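Local atomic coordinates of winged BEAN albumin 1 (Psophocarpus tetragonolobus, PDB entry 1WBA), a protein that serves as a 2S seed storage protein (a nutrient reservoir) and belongs to the leguminous Kunitz-type protease inhibitor family. Residues 21-26 and 163-168; 44-49 and 102-107; 93-98 and 110-115; 116-121 and 132-137; 140-145 and 158-163. One frame throughout, in Å; residues are numbered along the deposited sequence.

Interaction 1 (21-26 and 163-168); sequences IVSFSD and DPLVVK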
# COMPACT_ATOMS: atom_id res chain seq x y z
N ILE A 21 -1.45 -7.80 3.14
CA ILE A 21 -0.13 -7.53 2.60
C ILE A 21 0.86 -7.78 3.73
O ILE A 21 0.71 -7.24 4.83
CB ILE A 21 -0.03 -6.05 2.15
CG1 ILE A 21 -1.07 -5.78 1.05
CG2 ILE A 21 1.39 -5.74 1.68
CD1 ILE A 21 -1.21 -4.30 0.65
N VAL A 22 1.86 -8.62 3.47
CA VAL A 22 2.87 -8.95 4.47
C VAL A 22 4.27 -8.82 3.86
O VAL A 22 4.51 -9.23 2.73
CB VAL A 22 2.65 -10.40 5.01
CG1 VAL A 22 3.88 -10.91 5.73
CG2 VAL A 22 1.46 -10.41 5.97
N SER A 23 5.18 -8.20 4.61
CA SER A 23 6.55 -8.03 4.17
C SER A 23 7.20 -9.43 4.05
O SER A 23 7.14 -10.25 4.98
CB SER A 23 7.28 -7.14 5.18
OG SER A 23 8.67 -7.19 5.02
N PHE A 24 7.77 -9.69 2.89
CA PHE A 24 8.41 -10.96 2.59
C PHE A 24 9.57 -11.34 3.52
O PHE A 24 9.57 -12.41 4.11
CB PHE A 24 8.90 -10.92 1.14
CG PHE A 24 9.71 -12.11 0.74
CD1 PHE A 24 9.25 -13.41 0.98
CD2 PHE A 24 10.95 -11.95 0.12
CE1 PHE A 24 10.00 -14.53 0.62
CE2 PHE A 24 11.71 -13.07 -0.24
CZ PHE A 24 11.23 -14.36 0.01
N SER A 25 10.55 -10.46 3.67
CA SER A 25 11.70 -10.77 4.49
C SER A 25 11.46 -10.98 5.98
O SER A 25 12.17 -11.78 6.59
CB SER A 25 12.78 -9.72 4.30
OG SER A 25 12.27 -8.45 4.65
N ASP A 26 10.48 -10.30 6.58
CA ASP A 26 10.27 -10.47 8.01
C ASP A 26 8.88 -10.79 8.51
O ASP A 26 8.67 -10.91 9.71
CB ASP A 26 10.81 -9.25 8.77
CG ASP A 26 10.11 -7.95 8.40
OD1 ASP A 26 9.01 -7.95 7.82
OD2 ASP A 26 10.70 -6.90 8.70
N ASP A 163 14.10 1.91 -1.86
CA ASP A 163 14.37 0.50 -2.07
C ASP A 163 12.97 -0.09 -1.86
O ASP A 163 12.39 0.09 -0.81
CB ASP A 163 15.36 0.01 -1.01
CG ASP A 163 15.70 -1.46 -1.14
OD1 ASP A 163 15.84 -1.94 -2.29
OD2 ASP A 163 15.85 -2.12 -0.09
N PRO A 164 12.40 -0.73 -2.89
CA PRO A 164 11.06 -1.32 -2.81
C PRO A 164 10.83 -2.28 -1.67
O PRO A 164 11.69 -3.11 -1.36
CB PRO A 164 10.93 -2.06 -4.14
CG PRO A 164 11.91 -1.37 -5.05
CD PRO A 164 13.06 -1.12 -4.15
N LEU A 165 9.69 -2.15 -1.00
CA LEU A 165 9.33 -3.06 0.08
C LEU A 165 8.78 -4.27 -0.69
O LEU A 165 7.88 -4.12 -1.52
CB LEU A 165 8.21 -2.43 0.91
CG LEU A 165 7.85 -2.89 2.34
CD1 LEU A 165 6.38 -2.53 2.59
CD2 LEU A 165 8.05 -4.37 2.57
N VAL A 166 9.34 -5.45 -0.47
CA VAL A 166 8.86 -6.64 -1.16
C VAL A 166 7.83 -7.31 -0.26
O VAL A 166 8.09 -7.58 0.92
CB VAL A 166 10.02 -7.64 -1.52
CG1 VAL A 166 9.46 -8.89 -2.21
CG2 VAL A 166 11.02 -6.96 -2.42
N VAL A 167 6.68 -7.63 -0.83
CA VAL A 167 5.59 -8.21 -0.07
C VAL A 167 4.97 -9.44 -0.73
O VAL A 167 5.30 -9.78 -1.87
CB VAL A 167 4.44 -7.15 0.11
CG1 VAL A 167 4.98 -5.90 0.77
CG2 VAL A 167 3.84 -6.79 -1.26
N LYS A 168 4.08 -10.08 0.02
CA LYS A 168 3.31 -11.22 -0.41
C LYS A 168 1.87 -10.87 -0.03
O LYS A 168 1.65 -10.13 0.93
CB LYS A 168 3.72 -12.48 0.34
CG LYS A 168 4.82 -13.29 -0.31
CD LYS A 168 5.06 -14.55 0.50
CE LYS A 168 5.93 -15.53 -0.25
NZ LYS A 168 5.26 -15.99 -1.49
O HOH W 1 10.28 -7.72 2.52

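Interaction 2 (44-49 and 102-107); sequences LSIVKS and QQLKLA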
# COMPACT_ATOMS: atom_id res chain seq x y z
N LEU A 44 -2.95 8.56 11.57
CA LEU A 44 -3.15 8.84 10.14
C LEU A 44 -2.05 8.29 9.26
O LEU A 44 -2.16 8.38 8.03
CB LEU A 44 -3.24 10.34 9.90
CG LEU A 44 -4.25 11.13 10.72
CD1 LEU A 44 -4.00 12.59 10.50
CD2 LEU A 44 -5.67 10.75 10.31
N SER A 45 -1.01 7.72 9.86
CA SER A 45 0.12 7.20 9.10
C SER A 45 0.09 5.70 8.81
O SER A 45 -0.08 4.88 9.71
CB SER A 45 1.42 7.54 9.85
OG SER A 45 1.48 8.94 10.05
N ILE A 46 0.25 5.34 7.53
CA ILE A 46 0.28 3.94 7.13
C ILE A 46 1.75 3.52 7.23
O ILE A 46 2.62 4.11 6.57
CB ILE A 46 -0.26 3.75 5.69
CG1 ILE A 46 -1.71 4.24 5.64
CG2 ILE A 46 -0.17 2.28 5.29
CD1 ILE A 46 -2.33 4.23 4.26
N VAL A 47 2.02 2.50 8.04
CA VAL A 47 3.38 2.05 8.26
C VAL A 47 3.49 0.53 8.25
O VAL A 47 2.49 -0.18 8.21
CB VAL A 47 3.87 2.51 9.68
CG1 VAL A 47 3.71 4.00 9.85
CG2 VAL A 47 3.10 1.78 10.80
N LYS A 48 4.74 0.04 8.24
CA LYS A 48 5.00 -1.39 8.33
C LYS A 48 5.00 -1.55 9.85
O LYS A 48 5.74 -0.86 10.55
CB LYS A 48 6.39 -1.70 7.78
CG LYS A 48 6.84 -3.13 7.96
CD LYS A 48 7.99 -3.39 6.99
CE LYS A 48 8.66 -4.71 7.24
NZ LYS A 48 9.36 -4.62 8.52
N SER A 49 4.16 -2.44 10.36
CA SER A 49 4.02 -2.61 11.79
C SER A 49 5.24 -3.05 12.58
O SER A 49 5.99 -3.95 12.18
CB SER A 49 2.88 -3.58 12.11
OG SER A 49 2.51 -3.49 13.49
N GLN A 102 6.85 12.65 0.12
CA GLN A 102 5.64 11.87 -0.16
C GLN A 102 5.61 10.58 0.66
O GLN A 102 6.58 9.80 0.63
CB GLN A 102 5.52 11.57 -1.66
CG GLN A 102 5.54 12.84 -2.49
CD GLN A 102 5.20 12.64 -3.96
OE1 GLN A 102 5.09 13.61 -4.70
NE2 GLN A 102 5.00 11.40 -4.37
N GLN A 103 4.54 10.40 1.41
CA GLN A 103 4.37 9.25 2.29
C GLN A 103 2.92 8.84 2.29
O GLN A 103 2.05 9.63 1.91
CB GLN A 103 4.73 9.61 3.73
CG GLN A 103 5.92 10.48 3.85
CD GLN A 103 6.34 10.66 5.28
OE1 GLN A 103 5.52 10.92 6.16
NE2 GLN A 103 7.64 10.49 5.53
N LEU A 104 2.66 7.63 2.77
CA LEU A 104 1.28 7.13 2.81
C LEU A 104 0.52 7.56 4.06
O LEU A 104 0.99 7.39 5.19
CB LEU A 104 1.23 5.60 2.68
CG LEU A 104 1.87 4.95 1.45
CD1 LEU A 104 1.35 3.54 1.32
CD2 LEU A 104 1.56 5.72 0.21
N LYS A 105 -0.66 8.12 3.85
CA LYS A 105 -1.51 8.58 4.93
C LYS A 105 -2.94 8.15 4.63
O LYS A 105 -3.28 7.84 3.47
CB LYS A 105 -1.50 10.12 5.00
CG LYS A 105 -0.14 10.78 5.23
CD LYS A 105 0.32 10.59 6.67
CE LYS A 105 1.39 11.63 7.04
NZ LYS A 105 1.94 11.34 8.40
N LEU A 106 -3.77 8.12 5.66
CA LEU A 106 -5.18 7.81 5.45
C LEU A 106 -5.71 9.00 4.64
O LEU A 106 -5.35 10.15 4.90
CB LEU A 106 -5.93 7.71 6.78
CG LEU A 106 -5.58 6.50 7.66
CD1 LEU A 106 -6.60 6.41 8.77
CD2 LEU A 106 -5.58 5.22 6.84
N ALA A 107 -6.52 8.71 3.62
CA ALA A 107 -7.06 9.74 2.75
C ALA A 107 -8.12 10.61 3.41
O ALA A 107 -8.80 10.16 4.34
CB ALA A 107 -7.66 9.10 1.51
O HOH W 2 3.49 6.75 6.31

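Interaction 3 (93-98 and 110-115); sequences SVVDFQ and YPNQVK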
# COMPACT_ATOMS: atom_id res chain seq x y z
N SER A 93 -3.62 6.88 0.63
CA SER A 93 -3.36 8.05 -0.19
C SER A 93 -1.91 8.46 -0.02
O SER A 93 -1.26 8.02 0.92
CB SER A 93 -4.28 9.22 0.21
OG SER A 93 -3.89 9.84 1.43
N VAL A 94 -1.41 9.27 -0.94
CA VAL A 94 -0.05 9.78 -0.86
C VAL A 94 -0.15 11.28 -0.58
O VAL A 94 -0.88 12.01 -1.26
CB VAL A 94 0.70 9.52 -2.17
CG1 VAL A 94 2.06 10.21 -2.18
CG2 VAL A 94 0.88 8.01 -2.34
N VAL A 95 0.54 11.73 0.45
CA VAL A 95 0.53 13.14 0.84
C VAL A 95 1.94 13.71 0.69
O VAL A 95 2.92 13.08 1.11
CB VAL A 95 0.04 13.28 2.31
CG1 VAL A 95 0.16 14.72 2.82
CG2 VAL A 95 -1.41 12.77 2.43
N ASP A 96 2.07 14.85 0.02
CA ASP A 96 3.39 15.46 -0.14
C ASP A 96 3.63 16.22 1.16
O ASP A 96 3.40 17.43 1.27
CB ASP A 96 3.44 16.38 -1.35
CG ASP A 96 4.84 16.65 -1.80
OD1 ASP A 96 5.77 16.44 -0.99
OD2 ASP A 96 5.02 17.05 -2.96
N PHE A 97 4.08 15.46 2.15
CA PHE A 97 4.28 15.92 3.51
C PHE A 97 5.50 16.77 3.77
O PHE A 97 6.64 16.30 3.68
CB PHE A 97 4.26 14.69 4.43
CG PHE A 97 3.80 14.98 5.82
CD1 PHE A 97 2.45 15.06 6.12
CD2 PHE A 97 4.73 15.17 6.84
CE1 PHE A 97 2.02 15.32 7.42
CE2 PHE A 97 4.32 15.43 8.15
CZ PHE A 97 2.96 15.50 8.44
N GLN A 98 5.26 18.03 4.12
CA GLN A 98 6.35 18.94 4.42
C GLN A 98 6.86 18.68 5.84
O GLN A 98 6.06 18.57 6.77
CB GLN A 98 5.87 20.39 4.28
CG GLN A 98 6.98 21.44 4.38
CD GLN A 98 6.42 22.84 4.43
OE1 GLN A 98 5.62 23.16 5.31
NE2 GLN A 98 6.81 23.68 3.47
N TYR A 110 -5.36 15.09 5.22
CA TYR A 110 -4.40 16.13 4.83
C TYR A 110 -4.82 16.73 3.51
O TYR A 110 -5.29 16.01 2.62
CB TYR A 110 -3.01 15.54 4.67
CG TYR A 110 -2.40 15.17 5.99
CD1 TYR A 110 -1.89 16.16 6.83
CD2 TYR A 110 -2.34 13.85 6.41
CE1 TYR A 110 -1.34 15.84 8.04
CE2 TYR A 110 -1.79 13.51 7.63
CZ TYR A 110 -1.29 14.52 8.43
OH TYR A 110 -0.74 14.22 9.65
N PRO A 111 -4.65 18.04 3.36
CA PRO A 111 -5.05 18.66 2.10
C PRO A 111 -4.10 18.41 0.93
O PRO A 111 -4.53 18.36 -0.23
CB PRO A 111 -5.14 20.15 2.47
CG PRO A 111 -4.03 20.30 3.49
CD PRO A 111 -4.20 19.06 4.34
N ASN A 112 -2.82 18.21 1.23
CA ASN A 112 -1.79 18.00 0.20
C ASN A 112 -1.61 16.58 -0.37
O ASN A 112 -0.50 16.05 -0.42
CB ASN A 112 -0.43 18.60 0.63
CG ASN A 112 -0.09 18.35 2.13
OD1 ASN A 112 -0.97 18.07 2.95
ND2 ASN A 112 1.19 18.49 2.47
N GLN A 113 -2.72 15.99 -0.81
CA GLN A 113 -2.70 14.64 -1.39
C GLN A 113 -2.33 14.69 -2.86
O GLN A 113 -2.70 15.63 -3.58
CB GLN A 113 -4.06 13.96 -1.23
CG GLN A 113 -4.33 13.47 0.17
CD GLN A 113 -5.73 12.90 0.35
OE1 GLN A 113 -6.24 12.87 1.45
NE2 GLN A 113 -6.34 12.43 -0.73
N VAL A 114 -1.60 13.68 -3.30
CA VAL A 114 -1.15 13.56 -4.68
C VAL A 114 -2.12 12.65 -5.44
O VAL A 114 -2.37 11.52 -5.01
CB VAL A 114 0.25 12.93 -4.71
CG1 VAL A 114 0.77 12.85 -6.17
CG2 VAL A 114 1.19 13.73 -3.82
N LYS A 115 -2.68 13.13 -6.55
CA LYS A 115 -3.60 12.32 -7.33
C LYS A 115 -2.80 11.26 -8.08
O LYS A 115 -1.78 11.55 -8.67
CB LYS A 115 -4.35 13.20 -8.31
CG LYS A 115 -5.40 14.06 -7.66
O HOH W 3 -3.15 9.82 -3.16

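Interaction 4 (116-121 and 132-137); sequences GAFTIQ and LLFCPV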
# COMPACT_ATOMS: atom_id res chain seq x y z
N GLY A 116 -3.28 10.02 -8.03
CA GLY A 116 -2.59 8.94 -8.70
C GLY A 116 -3.17 7.64 -8.23
O GLY A 116 -4.13 7.63 -7.46
N ALA A 117 -2.56 6.54 -8.64
CA ALA A 117 -3.03 5.21 -8.27
C ALA A 117 -1.84 4.34 -7.95
O ALA A 117 -0.71 4.69 -8.28
CB ALA A 117 -3.82 4.58 -9.44
N PHE A 118 -2.11 3.21 -7.32
CA PHE A 118 -1.07 2.26 -6.95
C PHE A 118 -1.03 1.17 -8.00
O PHE A 118 -2.03 0.95 -8.66
CB PHE A 118 -1.41 1.62 -5.60
CG PHE A 118 -1.36 2.59 -4.45
CD1 PHE A 118 -0.15 2.90 -3.85
CD2 PHE A 118 -2.51 3.22 -4.00
CE1 PHE A 118 -0.08 3.84 -2.82
CE2 PHE A 118 -2.45 4.15 -2.98
CZ PHE A 118 -1.23 4.46 -2.38
N THR A 119 0.14 0.56 -8.21
CA THR A 119 0.26 -0.58 -9.15
C THR A 119 1.13 -1.64 -8.48
O THR A 119 1.82 -1.36 -7.49
CB THR A 119 0.86 -0.21 -10.55
OG1 THR A 119 2.21 0.21 -10.41
CG2 THR A 119 0.07 0.88 -11.22
N ILE A 120 1.12 -2.85 -9.03
CA ILE A 120 1.90 -3.95 -8.48
C ILE A 120 2.79 -4.52 -9.58
O ILE A 120 2.35 -4.64 -10.73
CB ILE A 120 0.97 -5.10 -8.01
CG1 ILE A 120 0.07 -4.64 -6.86
CG2 ILE A 120 1.80 -6.31 -7.61
CD1 ILE A 120 -1.10 -5.58 -6.56
N GLN A 121 4.03 -4.86 -9.23
CA GLN A 121 4.97 -5.48 -10.16
C GLN A 121 5.71 -6.56 -9.38
O GLN A 121 5.71 -6.52 -8.16
CB GLN A 121 6.01 -4.49 -10.64
CG GLN A 121 5.56 -3.58 -11.72
CD GLN A 121 6.71 -2.85 -12.35
OE1 GLN A 121 7.87 -2.99 -11.94
NE2 GLN A 121 6.42 -2.03 -13.32
N LEU A 132 5.08 -2.59 -4.51
CA LEU A 132 4.01 -1.62 -4.79
C LEU A 132 4.61 -0.33 -5.33
O LEU A 132 5.68 0.09 -4.89
CB LEU A 132 3.22 -1.34 -3.50
CG LEU A 132 2.54 -2.53 -2.82
CD1 LEU A 132 1.84 -2.08 -1.53
CD2 LEU A 132 1.54 -3.18 -3.75
N LEU A 133 3.95 0.28 -6.31
CA LEU A 133 4.44 1.52 -6.87
C LEU A 133 3.30 2.52 -6.80
O LEU A 133 2.15 2.14 -6.61
CB LEU A 133 4.89 1.33 -8.33
CG LEU A 133 6.03 0.33 -8.60
CD1 LEU A 133 5.49 -0.95 -9.16
CD2 LEU A 133 7.04 0.90 -9.52
N PHE A 134 3.64 3.79 -6.86
CA PHE A 134 2.62 4.82 -6.88
C PHE A 134 2.85 5.58 -8.18
O PHE A 134 3.96 6.04 -8.47
CB PHE A 134 2.70 5.78 -5.68
CG PHE A 134 1.69 6.87 -5.75
CD1 PHE A 134 0.34 6.60 -5.54
CD2 PHE A 134 2.07 8.17 -6.07
CE1 PHE A 134 -0.62 7.61 -5.65
CE2 PHE A 134 1.11 9.19 -6.18
CZ PHE A 134 -0.23 8.90 -5.97
N CYS A 135 1.79 5.71 -8.95
CA CYS A 135 1.86 6.37 -10.24
C CYS A 135 0.99 7.59 -10.23
O CYS A 135 -0.22 7.51 -10.38
CB CYS A 135 1.40 5.40 -11.34
SG CYS A 135 2.40 3.87 -11.46
N PRO A 136 1.59 8.76 -9.99
CA PRO A 136 0.81 10.00 -9.97
C PRO A 136 0.31 10.29 -11.36
O PRO A 136 0.89 9.81 -12.35
CB PRO A 136 1.82 11.04 -9.50
CG PRO A 136 3.14 10.48 -9.89
CD PRO A 136 2.99 9.01 -9.62
N VAL A 137 -0.78 11.05 -11.45
CA VAL A 137 -1.33 11.40 -12.76
C VAL A 137 -0.34 12.29 -13.51
O VAL A 137 0.17 13.27 -12.96
CB VAL A 137 -2.69 12.09 -12.64
CG1 VAL A 137 -3.16 12.53 -14.01
CG2 VAL A 137 -3.69 11.13 -12.05

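Interaction 5 (140-145 and 158-163); sequences PCKNIG and VSYQSD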
# COMPACT_ATOMS: atom_id res chain seq x y z
N PRO A 140 5.96 9.86 -14.00
CA PRO A 140 6.48 8.49 -13.93
C PRO A 140 6.17 7.90 -12.55
O PRO A 140 6.00 8.63 -11.57
CB PRO A 140 7.99 8.67 -14.13
CG PRO A 140 8.09 9.94 -14.92
CD PRO A 140 7.06 10.82 -14.25
N CYS A 141 6.15 6.58 -12.46
CA CYS A 141 5.85 5.90 -11.21
C CYS A 141 7.03 5.88 -10.25
O CYS A 141 8.20 5.85 -10.67
CB CYS A 141 5.39 4.47 -11.50
SG CYS A 141 3.97 4.40 -12.63
N LYS A 142 6.72 5.84 -8.96
CA LYS A 142 7.73 5.83 -7.91
C LYS A 142 7.58 4.59 -7.07
O LYS A 142 6.48 4.03 -6.94
CB LYS A 142 7.56 7.06 -7.04
CG LYS A 142 7.56 8.34 -7.83
CD LYS A 142 7.33 9.57 -6.99
CE LYS A 142 7.54 10.79 -7.85
NZ LYS A 142 7.40 12.05 -7.10
N ASN A 143 8.68 4.17 -6.46
CA ASN A 143 8.67 3.00 -5.60
C ASN A 143 8.14 3.34 -4.23
O ASN A 143 8.19 4.50 -3.80
CB ASN A 143 10.09 2.48 -5.41
CG ASN A 143 10.65 1.90 -6.66
OD1 ASN A 143 10.06 1.01 -7.27
ND2 ASN A 143 11.81 2.39 -7.06
N ILE A 144 7.62 2.32 -3.56
CA ILE A 144 7.14 2.50 -2.20
C ILE A 144 8.12 1.72 -1.32
O ILE A 144 8.31 0.52 -1.50
CB ILE A 144 5.69 2.00 -2.02
CG1 ILE A 144 4.75 2.88 -2.86
CG2 ILE A 144 5.29 2.05 -0.52
CD1 ILE A 144 3.34 2.37 -2.97
N GLY A 145 8.77 2.43 -0.41
CA GLY A 145 9.73 1.80 0.47
C GLY A 145 9.49 2.20 1.92
O GLY A 145 8.48 2.83 2.24
N VAL A 158 7.22 7.26 -0.59
CA VAL A 158 7.19 7.13 -2.03
C VAL A 158 8.28 7.97 -2.70
O VAL A 158 8.34 9.19 -2.51
CB VAL A 158 5.80 7.58 -2.58
CG1 VAL A 158 5.72 7.43 -4.10
CG2 VAL A 158 4.69 6.78 -1.93
N SER A 159 9.17 7.32 -3.43
CA SER A 159 10.20 8.03 -4.16
C SER A 159 10.82 7.13 -5.22
O SER A 159 10.70 5.90 -5.17
CB SER A 159 11.28 8.60 -3.23
OG SER A 159 12.27 7.66 -2.90
N TYR A 160 11.43 7.77 -6.21
CA TYR A 160 12.11 7.08 -7.31
C TYR A 160 13.26 6.24 -6.74
O TYR A 160 13.57 5.17 -7.24
CB TYR A 160 12.72 8.10 -8.28
CG TYR A 160 11.73 8.91 -9.08
CD1 TYR A 160 10.67 8.30 -9.74
CD2 TYR A 160 11.88 10.30 -9.20
CE1 TYR A 160 9.78 9.03 -10.51
CE2 TYR A 160 10.99 11.05 -9.98
CZ TYR A 160 9.95 10.40 -10.64
OH TYR A 160 9.06 11.11 -11.41
N GLN A 161 13.84 6.74 -5.67
CA GLN A 161 15.00 6.11 -5.07
C GLN A 161 14.76 5.17 -3.89
O GLN A 161 15.71 4.60 -3.35
CB GLN A 161 16.03 7.20 -4.72
N SER A 162 13.51 4.99 -3.50
CA SER A 162 13.21 4.10 -2.38
C SER A 162 13.48 2.66 -2.77
O SER A 162 13.18 2.25 -3.89
CB SER A 162 11.75 4.21 -1.94
OG SER A 162 11.48 5.47 -1.35
N ASP A 163 14.10 1.91 -1.86
CA ASP A 163 14.37 0.50 -2.07
C ASP A 163 12.97 -0.09 -1.86
O ASP A 163 12.39 0.09 -0.81
CB ASP A 163 15.36 0.01 -1.01
CG ASP A 163 15.70 -1.46 -1.14
OD1 ASP A 163 15.84 -1.94 -2.29
OD2 ASP A 163 15.85 -2.12 -0.09
O HOH W 4 8.79 11.57 -4.09

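Interaction 1 (21-26 and 163-168)
Phe24 and Lys168 meet at the outer side of this antiparallel strand pair, burying 76 and 75 Å² of their surfaces. The Phe24 ring crosses the lysine chain at a slant, with CD1 4.1 Å from Lys168 CE. A lysine suits this place because its long methylene chain offers carbon to the phenyl ring while the amino group can continue past it. Val166 completes the patch: with CG anti to the backbone N (chi1 174°), the Phe24 side chain runs alongside that of Val166 in the same direction, CB 4.0 Å from Val166 CG1, so the ring has a compact branched neighbour.

The backbone fixes this register. Val22 and Lys168 exchange two bonds, Val22 N to Lys168 O at 3.0 Å and Lys168 N to Val22 O at 2.9 Å. Phe24 N adds a nearly straight bond to Val166 O, also 2.9 Å. Where the first chain leaves the strand, a water gives hydrogen bonds to Val166 O and Ser23 OG and takes one from Ser25 N, tying the bend to the partner chain. On the buried side Ile21 CG2 packs against Val167 CG1 at 3.7 Å.

In the beta-trefoil, strand 166-171 lies between strand 17-23 and strand 130-136. Strand 56-61 pairs with strand 17-23 as well, and Phe24 also rests on loop residues Thr126 and Thr129.

Interaction 2 (44-49 and 102-107)
Ser45 and Lys105 form a single backbone bridge where strands 45-48 and 103-106 meet at 123°, their axes 4.7 Å apart at closest approach. On one flank Leu106 N donates to Leu44 O at 2.9 Å; on the other Ile46 N reaches Leu104 O over a longer 3.2 Å, the donor standing above the carbonyl plane. A water then gives hydrogen bonds to both Ile46 O and Leu104 O, so the latter carbonyl has two donors.

The polar side of the crossing belongs to Lys105. Its chain bends at chi2 (-74°), which lays CD 3.6 Å from Leu44 O, and the amino group NZ donates to Ser45 OG at 2.9 Å. The strongest partner of this charge is Glu38, whose OE2 makes a salt bridge with NZ while OE1 bonds to Ser45 OG. A lysine is long enough to carry a charge to this carboxylate, and a serine is small enough to fit beside the pair with its hydroxyl bonded to both; the carboxylate probably offsets the cost of burying the ammonium.

Aliphatic residues fill the other side. Ile46 CB touches Leu104 CB at 3.8 Å, its CD1 reaches over to Lys105 O at 3.8 Å, and its CG1 meets Leu106 CD2 at 4.2 Å, one branched chain thus serving three residues.

Ile46 and Leu104 also pack against Trp92 of strand 92-97 and Leu156 of strand 154-159, while Leu106 leans on Val32 of strand 30-33. The crossing thus joins the small three-stranded sheet to the main sheet of the beta-trefoil.

Interaction 3 (93-98 and 110-115)
Phe97 and Tyr110 form a T-shaped pair at one end of a small antiparallel sheet in this beta-trefoil, with strand 92-97 in the middle and the short, weakly bonded 113-114 at an edge. The edge of Phe97 points at the face of Tyr110, with the planes at 90° and the centroids 5.2 Å apart; Phe97 CE1 lies 3.5 Å from Tyr110 CE1. Val95 continues the close packing: its CG1 lies 3.8 Å from Tyr110 CB, the side chains crossing at about a right angle, and a beta-branched residue here offers a second methyl, CG2, to Gln113 CG.

Gln113 runs extended, its CD beside Ser93 OG, itself bonded to Lys105 O, and its OE1 takes a hydrogen bond from Gly108 N. An alanine here would probably leave the Gly108 N-H without that acceptor and open a gap beside Val95 CG2 and Ser93.

Toward solvent the contact is looser. Asp96 N bonds to Asn112 O at 2.9 Å, but the return bond from Asn112 ND2 to Asp96 O is weak, bent to 122°. Asp96 and Asn112 each centre an inverse gamma turn, and the Asp96 carboxylate extends to an exposed position. At the other end Val114 N donates to Val94 O, and a water stands between the strands in place of a direct bond, accepting from Val94 N at 2.9 Å and donating to Val114 O at 2.6 Å.

Interaction 4 (116-121 and 132-137)
Phe134 holds CG anti to its backbone N (chi1 177°), whereas Phe118 swings CG beside its own N (chi1 -67°); these different first torsions bring the two CG atoms to neighbouring places on one face of the sheet, and the rings meet edge to face. The planes meet at 61° with centroids 5.4 Å apart, and Phe134 CD1 stands 3.9 Å above the Phe118 plane, toward its rim. The far end of the Phe134 ring lies against Gly116, where CZ is 3.6 Å from Gly116 CA. Glycine suits that spot, since a CB there would run into Phe134 CZ and Cys135 O. An alanine in place of Phe134 would probably open a gap beside Gly116 and leave the Phe118 face without the edge it receives.

The strands pair through four backbone bonds, two between Ala117 and Cys135 and two between Thr119 and Leu133; Cys135 N to Ala117 O, at 2.8 Å, is nearly straight. Thr119 serves the sheet face opposite the rings with both branches: OG1 lies 3.6 Å from Leu133 CB, and CG2 3.8 Å from Cys135 SG. On the ring face, Ile120 CG1 and Leu132 CD2 touch at 3.7 Å, two aliphatic chains side by side.

This hairpin of strands 116-122 and 130-136 has strands 142-148 and 166-171 as further partners of 130-136. Phe118 and Phe134 both pack on Val94 of strand 92-97, and Phe118 also meets Ile144 of strand 142-148.

Interaction 5 (140-145 and 158-163)
Asn143 O accepts a hydrogen bond from Ser159 N at 3.0 Å, the donor lying in the carbonyl plane, and also meets the CA-H of Val158, whose CA is 3.3 Å away. The return bond from Asn143 N to Ser159 O is weak, bent to 130°, at the point where strand 158-159 ends. The asparagine side chain follows that turn: ND2 donates weakly to Tyr160 O, something a purely aliphatic residue could not do.

Tyr160 folds back over the other chain. Lys142 runs out extended, and its CE sits over one face of the ring, 4.0 Å from the centroid and 23° off the normal, a CH-pi contact. The ammonium lies farther out, so any cation-pi attraction is weak at most. At the ring edge, in its plane, lies Cys141 O, while Pro140 CD touches Tyr160 OH at 3.5 Å. Deeper in the hairpin Lys142 CB presses on Val158 CG1 at 3.5 Å, tighter than usual for two carbons, and Ile144 CG1 runs beside Val158 CG2.

Past the tyrosine, Ser159 OG and Ser162 OG share a hydrogen bond of 2.8 Å that holds the turn closed. Gly145 lets Ser162 and Asp163 come in close, for a CB there would strike Ser162 CB and Asp163 O.

The chemistry is thus divided: aliphatic carbon packs the inner side of the hairpin, whereas at the exposed Tyr160 attraction probably rests more on dispersion and C-H contacts than on charge, and the lysine ammonium, beyond the ring, bonds weakly to a water that also donates to Val158 O.

The five contacts tie one beta-trefoil together; no ligand or active site lies among them. Interactions 4 and 5, with centres about 10 Å apart, are successive hairpins sharing a sheet and are stapled by the disulfide Cys135 SG to Cys141 SG, 2.0 Å. Interaction 1, whose segments lie far apart in sequence, encloses all the others along the chain; it meets interaction 2 through the salt bridge of Asp26 OD2 with Lys48 NZ at 2.6 Å, and shares Asp163 with interaction 5. Interactions 2 and 3 alternate along the chain, their centres about 10 Å apart. Val94 carries interaction 3 into the hydrophobic interior, its CG2 3.5 Å from Phe134 CD1 of interaction 4. Interactions 1 and 3 are about 23 Å apart between centres.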